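PDB 6HU8: transcriptional regulator ComR, which probably binds DNA through a Cro/C1-type helix-turn-helix and regulates competence in response to a signalling peptide sensed by its tetratricopeptide-type domain. Local coordinates for residues K273-A278 with K289-K294. Numbering follows the deposited sequence.
Sequences KAIMFA and KTRAEK
Ile275 CG1 stands beside its backbone N (chi1 -73°), anti to the carbonyl carbon, and there meets Thr290 CG2. A chi2 of 168° puts Ile275 CD1 anti to CA, where it meets Lys294 CD. The CG2 methyl of Thr290 touches two residues of helix 264-279: Ile275 CG1 and Ala274 CB each lie 3.6 Å from Thr290 CG2. The CA atoms of Ile275 and Thr290, 6.1 Å apart, are the nearest such pair across the two segments. The hydroxyl of Thr290 does not bond across the contact. Its OG1 is hydrogen-bonded to Leu286 O, one turn back in its own helix, so this buried polar atom is satisfied locally.

The segments belong to consecutive helices, 264-279 and 285-296, joined as an antiparallel hairpin near the C-terminal end of the ComR tetratricopeptide region. Their axes come within 9.3 Å at an angle of 167°. No hydrogen bond links the two segments directly; their contact is made by side-chain packing, with 258 Å² buried in all. Helix 246-261 also packs here: its Tyr250 touches Ala274 and its Ile251 touches Thr290.

Arg291, exposed to solvent at the edge of the contact, lays a guanidinium face against Ile275 CG2, with Arg291 NH2 3.6 Å from that methyl. The two side chains cross at about a right angle. NH2 also forms a salt bridge with Glu287 in the same helix, which would help hold the flat group over the methyl. Lys294 CD touches Ile275 CD1 at 3.8 Å, and these two side chains also cross at about a right angle. Beyond CD, the lysine chain carries NZ on to a salt bridge with Asp272 of helix 264-279.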
ATOM      1  N   LYS A 273      -5.533 -22.092  18.119  1.00 34.00           N
ATOM      2  CA  LYS A 273      -6.544 -21.208  17.542  1.00 34.68           C
ATOM      3  C   LYS A 273      -6.378 -21.071  16.031  1.00 38.58           C
ATOM      4  O   LYS A 273      -7.362 -21.125  15.287  1.00 36.68           O
ATOM      5  CB  LYS A 273      -6.483 -19.822  18.181  1.00 41.72           C
ATOM      6  CG  LYS A 273      -7.120 -19.731  19.553  1.00 39.73           C
ATOM      7  CD  LYS A 273      -7.008 -18.308  20.106  1.00 45.53           C
ATOM      8  CE  LYS A 273      -7.543 -18.234  21.538  1.00 51.47           C
ATOM      9  NZ  LYS A 273      -7.190 -16.960  22.218  1.00 52.59           N
ATOM     10  N   ALA A 274      -5.139 -20.852  15.580  1.00 33.11           N
ATOM     11  CA  ALA A 274      -4.842 -20.808  14.148  1.00 30.89           C
ATOM     12  C   ALA A 274      -5.244 -22.092  13.415  1.00 32.52           C
ATOM     13  O   ALA A 274      -5.801 -22.041  12.312  1.00 34.62           O
ATOM     14  CB  ALA A 274      -3.327 -20.528  13.929  1.00 34.90           C
ATOM     15  N   ILE A 275      -4.958 -23.239  14.021  1.00 31.43           N
ATOM     16  CA  ILE A 275      -5.276 -24.523  13.411  1.00 33.27           C
ATOM     17  C   ILE A 275      -6.800 -24.703  13.344  1.00 36.78           C
ATOM     18  O   ILE A 275      -7.353 -25.079  12.299  1.00 34.44           O
ATOM     19  CB  ILE A 275      -4.651 -25.706  14.196  1.00 31.95           C
ATOM     20  CG1 ILE A 275      -3.140 -25.758  13.965  1.00 34.66           C
ATOM     21  CG2 ILE A 275      -5.251 -27.020  13.744  1.00 34.43           C
ATOM     22  CD1 ILE A 275      -2.427 -26.683  14.913  1.00 35.18           C
ATOM     23  N   MET A 276      -7.462 -24.416  14.466  1.00 32.51           N
ATOM     24  CA  MET A 276      -8.920 -24.437  14.530  1.00 37.59           C
ATOM     25  C   MET A 276      -9.561 -23.584  13.441  1.00 35.92           C
ATOM     26  O   MET A 276     -10.445 -24.068  12.718  1.00 36.49           O
ATOM     27  CB  MET A 276      -9.403 -23.985  15.917  1.00 37.01           C
ATOM     28  CG  MET A 276      -9.338 -25.099  16.963  1.00 38.39           C
ATOM     29  SD  MET A 276      -9.785 -24.585  18.641  1.00 47.03           S
ATOM     30  CE  MET A 276     -11.556 -24.449  18.571  1.00 52.39           C
ATOM     31  N   PHE A 277      -9.127 -22.327  13.296  1.00 35.00           N
ATOM     32  CA  PHE A 277      -9.753 -21.467  12.292  1.00 35.92           C
ATOM     33  C   PHE A 277      -9.409 -21.926  10.884  1.00 39.30           C
ATOM     34  O   PHE A 277     -10.240 -21.851   9.979  1.00 38.64           O
ATOM     35  CB  PHE A 277      -9.375 -20.009  12.498  1.00 33.93           C
ATOM     36  CG  PHE A 277     -10.091 -19.374  13.652  1.00 38.71           C
ATOM     37  CD1 PHE A 277     -11.469 -19.456  13.746  1.00 37.56           C
ATOM     38  CD2 PHE A 277      -9.390 -18.724  14.662  1.00 41.29           C
ATOM     39  CE1 PHE A 277     -12.142 -18.882  14.818  1.00 40.51           C
ATOM     40  CE2 PHE A 277     -10.056 -18.150  15.730  1.00 40.99           C
ATOM     41  CZ  PHE A 277     -11.441 -18.229  15.804  1.00 39.37           C
ATOM     42  N   ALA A 278      -8.213 -22.467  10.705  1.00 33.99           N
ATOM     43  CA  ALA A 278      -7.867 -23.055   9.411  1.00 35.71           C
ATOM     44  C   ALA A 278      -8.725 -24.280   9.050  1.00 41.62           C
ATOM     45  O   ALA A 278      -9.024 -24.506   7.870  1.00 39.96           O
ATOM     46  CB  ALA A 278      -6.396 -23.445   9.398  1.00 35.03           C
ATOM     47  N   LYS A 289      -0.259 -26.224   6.517  1.00 37.69           N
ATOM     48  CA  LYS A 289       0.838 -25.260   6.673  1.00 38.54           C
ATOM     49  C   LYS A 289       0.934 -24.797   8.130  1.00 41.45           C
ATOM     50  O   LYS A 289       2.022 -24.741   8.700  1.00 42.60           O
ATOM     51  CB  LYS A 289       0.619 -24.060   5.734  1.00 42.75           C
ATOM     52  CG  LYS A 289       1.680 -22.947   5.810  1.00 48.00           C
ATOM     53  CD  LYS A 289       1.184 -21.650   5.124  1.00 51.76           C
ATOM     54  CE  LYS A 289       0.839 -20.554   6.150  1.00 57.09           C
ATOM     55  NZ  LYS A 289       0.046 -21.055   7.350  1.00 48.58           N
ATOM     56  N   THR A 290      -0.207 -24.463   8.735  1.00 36.57           N
ATOM     57  CA  THR A 290      -0.224 -23.967  10.109  1.00 34.74           C
ATOM     58  C   THR A 290       0.254 -25.026  11.098  1.00 41.95           C
ATOM     59  O   THR A 290       1.020 -24.728  12.025  1.00 34.62           O
ATOM     60  CB  THR A 290      -1.622 -23.499  10.511  1.00 33.18           C
ATOM     61  OG1 THR A 290      -1.973 -22.362   9.719  1.00 36.30           O
ATOM     62  CG2 THR A 290      -1.660 -23.103  11.989  1.00 31.72           C
ATOM     63  N   ARG A 291      -0.200 -26.263  10.890  1.00 36.87           N
ATOM     64  CA  ARG A 291       0.192 -27.392  11.720  1.00 39.87           C
ATOM     65  C   ARG A 291       1.694 -27.622  11.599  1.00 41.35           C
ATOM     66  O   ARG A 291       2.360 -27.891  12.583  1.00 39.17           O
ATOM     67  CB  ARG A 291      -0.597 -28.650  11.315  1.00 42.34           C
ATOM     68  CG  ARG A 291      -0.726 -29.691  12.387  1.00 47.85           C
ATOM     69  CD  ARG A 291      -1.486 -30.937  11.887  1.00 48.37           C
ATOM     70  NE  ARG A 291      -2.914 -30.690  11.691  1.00 45.18           N
ATOM     71  CZ  ARG A 291      -3.781 -30.626  12.689  1.00 45.86           C
ATOM     72  NH1 ARG A 291      -3.343 -30.781  13.941  1.00 49.17           N
ATOM     73  NH2 ARG A 291      -5.068 -30.401  12.447  1.00 40.77           N
ATOM     74  N   ALA A 292       2.229 -27.479  10.389  1.00 43.68           N
ATOM     75  CA  ALA A 292       3.664 -27.655  10.181  1.00 41.68           C
ATOM     76  C   ALA A 292       4.465 -26.547  10.865  1.00 43.54           C
ATOM     77  O   ALA A 292       5.577 -26.779  11.332  1.00 44.92           O
ATOM     78  CB  ALA A 292       3.979 -27.688   8.711  1.00 44.87           C
ATOM     79  N   GLU A 293       3.909 -25.339  10.906  1.00 42.12           N
ATOM     80  CA  GLU A 293       4.633 -24.201  11.479  1.00 43.95           C
ATOM     81  C   GLU A 293       4.694 -24.330  13.002  1.00 43.10           C
ATOM     82  O   GLU A 293       5.721 -24.037  13.623  1.00 39.77           O
ATOM     83  CB  GLU A 293       3.974 -22.885  11.070  1.00 40.58           C
ATOM     84  CG  GLU A 293       4.723 -21.647  11.527  1.00 44.59           C
ATOM     85  CD  GLU A 293       5.954 -21.353  10.670  1.00 51.11           C
ATOM     86  OE1 GLU A 293       6.145 -22.059   9.657  1.00 51.99           O
ATOM     87  OE2 GLU A 293       6.723 -20.417  11.000  1.00 47.59           O
ATOM     88  N   LYS A 294       3.585 -24.780  13.593  1.00 36.43           N
ATOM     89  CA  LYS A 294       3.505 -25.087  15.017  1.00 39.28           C
ATOM     90  C   LYS A 294       4.573 -26.104  15.404  1.00 41.07           C
ATOM     91  O   LYS A 294       5.238 -25.977  16.441  1.00 38.64           O
ATOM     92  CB  LYS A 294       2.107 -25.631  15.378  1.00 34.69           C
ATOM     93  CG  LYS A 294       1.965 -26.085  16.835  1.00 39.69           C
ATOM     94  CD  LYS A 294       0.638 -26.817  17.087  1.00 38.31           C
ATOM     95  CE  LYS A 294       0.441 -27.071  18.571  1.00 41.97           C
ATOM     96  NZ  LYS A 294      -0.733 -27.961  18.874  1.00 38.82           N
TER